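PDB 3F67: putative dienelactone hydrolase from Klebsiella pneumoniae subsp. pneumoniae MGH 78578, which is probably a hydrolase of the dienelactone hydrolase family, an alpha/beta-hydrolase expected to act on ester or lactone bonds. Local coordinates for residues A[38-44]-A[64-68]. Numbering follows the deposited sequence.
Sequences VQEIFGV and APELY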
loop_
_atom_site.group_PDB
_atom_site.type_symbol
_atom_site.label_atom_id
_atom_site.label_comp_id
_atom_site.label_asym_id
_atom_site.label_seq_id
_atom_site.Cartn_x
_atom_site.Cartn_y
_atom_site.Cartn_z
ATOM N N VAL A 38 0.246 1.706 -2.840
ATOM C CA VAL A 38 -0.518 0.574 -3.408
ATOM C C VAL A 38 -2.013 0.847 -3.370
ATOM O O VAL A 38 -2.598 1.085 -2.294
ATOM C CB VAL A 38 -0.263 -0.757 -2.681
ATOM C CG1 VAL A 38 -0.822 -1.966 -3.526
ATOM C CG2 VAL A 38 1.219 -0.972 -2.392
ATOM N N GLN A 39 -2.616 0.813 -4.567
ATOM C CA GLN A 39 -4.053 1.071 -4.798
ATOM C C GLN A 39 -5.017 0.204 -3.965
ATOM O O GLN A 39 -4.627 -0.858 -3.438
ATOM C CB GLN A 39 -4.289 0.713 -6.274
ATOM C CG GLN A 39 -3.911 -0.742 -6.541
ATOM C CD GLN A 39 -4.288 -1.171 -7.960
ATOM O OE1 GLN A 39 -3.555 -0.876 -8.900
ATOM N NE2 GLN A 39 -5.448 -1.812 -8.115
ATOM N N GLU A 40 -6.277 0.668 -3.859
ATOM C CA GLU A 40 -7.400 -0.194 -3.499
ATOM C C GLU A 40 -7.795 -1.011 -4.750
ATOM O O GLU A 40 -7.049 -1.016 -5.763
ATOM C CB GLU A 40 -8.564 0.667 -3.028
ATOM C CG GLU A 40 -8.137 1.718 -1.944
ATOM C CD GLU A 40 -9.326 2.557 -1.462
ATOM O OE1 GLU A 40 -9.772 3.464 -2.200
ATOM O OE2 GLU A 40 -9.781 2.366 -0.309
ATOM N N ILE A 41 -8.945 -1.698 -4.708
ATOM C CA ILE A 41 -9.381 -2.471 -5.885
ATOM C C ILE A 41 -9.787 -1.587 -7.092
ATOM O O ILE A 41 -10.057 -2.102 -8.182
ATOM C CB ILE A 41 -10.550 -3.409 -5.551
ATOM C CG1 ILE A 41 -11.753 -2.637 -5.011
ATOM C CG2 ILE A 41 -10.047 -4.466 -4.547
ATOM C CD1 ILE A 41 -12.985 -3.480 -4.787
ATOM N N PHE A 42 -9.795 -0.272 -6.892
ATOM C CA PHE A 42 -10.268 0.632 -7.935
ATOM C C PHE A 42 -9.186 1.086 -8.881
ATOM O O PHE A 42 -9.448 1.884 -9.799
ATOM C CB PHE A 42 -11.033 1.825 -7.313
ATOM C CG PHE A 42 -12.060 1.385 -6.306
ATOM C CD1 PHE A 42 -13.116 0.552 -6.689
ATOM C CD2 PHE A 42 -11.934 1.746 -4.956
ATOM C CE1 PHE A 42 -14.086 0.076 -5.740
ATOM C CE2 PHE A 42 -12.894 1.291 -4.005
ATOM C CZ PHE A 42 -13.966 0.439 -4.420
ATOM N N GLY A 43 -7.973 0.609 -8.647
ATOM C CA GLY A 43 -6.832 0.959 -9.504
ATOM C C GLY A 43 -6.276 2.325 -9.167
ATOM O O GLY A 43 -6.500 2.858 -8.059
ATOM N N VAL A 44 -5.511 2.897 -10.098
ATOM C CA VAL A 44 -4.838 4.200 -9.773
ATOM C C VAL A 44 -5.852 5.315 -10.062
ATOM O O VAL A 44 -5.805 6.033 -11.079
ATOM C CB VAL A 44 -3.479 4.353 -10.500
ATOM C CG1 VAL A 44 -2.765 5.668 -10.038
ATOM C CG2 VAL A 44 -2.588 3.215 -10.109
ATOM N N ALA A 64 2.619 5.264 -7.826
ATOM C CA ALA A 64 1.481 4.338 -7.733
ATOM C C ALA A 64 1.396 3.555 -9.060
ATOM O O ALA A 64 0.955 4.111 -10.075
ATOM C CB ALA A 64 0.178 5.116 -7.553
ATOM N N PRO A 65 1.745 2.264 -9.031
ATOM C CA PRO A 65 1.626 1.417 -10.245
ATOM C C PRO A 65 0.195 0.885 -10.469
ATOM O O PRO A 65 -0.534 0.592 -9.508
ATOM C CB PRO A 65 2.580 0.248 -9.935
ATOM C CG PRO A 65 2.504 0.097 -8.420
ATOM C CD PRO A 65 2.423 1.557 -7.915
ATOM N N GLU A 66 -0.145 0.738 -11.741
ATOM C CA GLU A 66 -1.391 0.159 -12.185
ATOM C C GLU A 66 -1.234 -1.364 -12.120
ATOM O O GLU A 66 -0.998 -2.023 -13.153
ATOM C CB GLU A 66 -1.635 0.603 -13.627
ATOM C CG GLU A 66 -3.107 0.554 -14.036
ATOM C CD GLU A 66 -3.959 1.498 -13.213
ATOM O OE1 GLU A 66 -4.359 1.101 -12.095
ATOM O OE2 GLU A 66 -4.239 2.629 -13.690
ATOM N N LEU A 67 -1.377 -1.931 -10.919
ATOM C CA LEU A 67 -1.009 -3.363 -10.723
ATOM C C LEU A 67 -1.889 -4.363 -11.479
ATOM O O LEU A 67 -1.456 -5.498 -11.736
ATOM C CB LEU A 67 -0.974 -3.700 -9.221
ATOM C CG LEU A 67 0.166 -2.936 -8.529
ATOM C CD1 LEU A 67 -0.019 -2.871 -7.013
ATOM C CD2 LEU A 67 1.473 -3.664 -8.809
ATOM N N TYR A 68 -3.111 -3.959 -11.845
ATOM C CA TYR A 68 -4.033 -4.921 -12.487
ATOM C C TYR A 68 -3.876 -4.956 -14.012
ATOM O O TYR A 68 -4.622 -5.679 -14.671
ATOM C CB TYR A 68 -5.507 -4.588 -12.155
ATOM C CG TYR A 68 -5.902 -4.677 -10.668
ATOM C CD1 TYR A 68 -5.029 -5.233 -9.711
ATOM C CD2 TYR A 68 -7.164 -4.231 -10.258
ATOM C CE1 TYR A 68 -5.423 -5.331 -8.336
ATOM C CE2 TYR A 68 -7.576 -4.310 -8.909
ATOM C CZ TYR A 68 -6.707 -4.861 -7.968
ATOM O OH TYR A 68 -7.105 -4.914 -6.656
HETATM O O HOH W 1 -0.906 1.161 -6.849
HETATM O O HOH W 2 -4.633 -1.572 -11.334
#
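Gln39 reaches Tyr68 and Leu67 because its CG lies between the backbone N and the carbonyl carbon (chi1 59°) and the chain then runs extended, carrying the amide across to 64-68. In the conformer described here, Glu66 has CG anti to the backbone N, and a bend at chi2 (63°) brings OE1 to the Val44 N-H. An amide suits position 39, since its two ends do opposite work. Gln39 OE1 accepts from Leu67 N at 3.2 Å, the donor tilted well out of the carbonyl plane, and also takes a hydrogen from a water. Gln39 NE2 donates to Glu40 O at 3.0 Å, tying the side chain to its own loop. The amide is tipped 54° from the Tyr68 ring, so its nitrogen, not its flat face, sits over the ring centre. The ring edge meets Ile41 O, 3.4 Å from Tyr68 CE2; Trp124 packs edge-to-face against the same ring. In that conformer Glu66 OE1 uses its syn lone pair to accept from Val44 N at 2.9 Å. The water on Gln39 OE1 also donates to Glu66 OE1 and accepts from Tyr68 N, linking three residues. A second water joins Gln39 N to Pro65 O. Branched Val44 touches two residues, Val44 CG1 against Ala64 CB and Val44 CG2 3.4 Å from Glu66 OE1. Gly43 closes the type I turn at positive phi, where a CB would crowd Glu66 OE1. Here parallel strands 32-38 and 61-65 run out into the C-terminal loops where alpha/beta-hydrolases carry their active site; Cys123, touching Glu40, probably belongs to a Cys-His-Asp triad, as in dienelactone hydrolases.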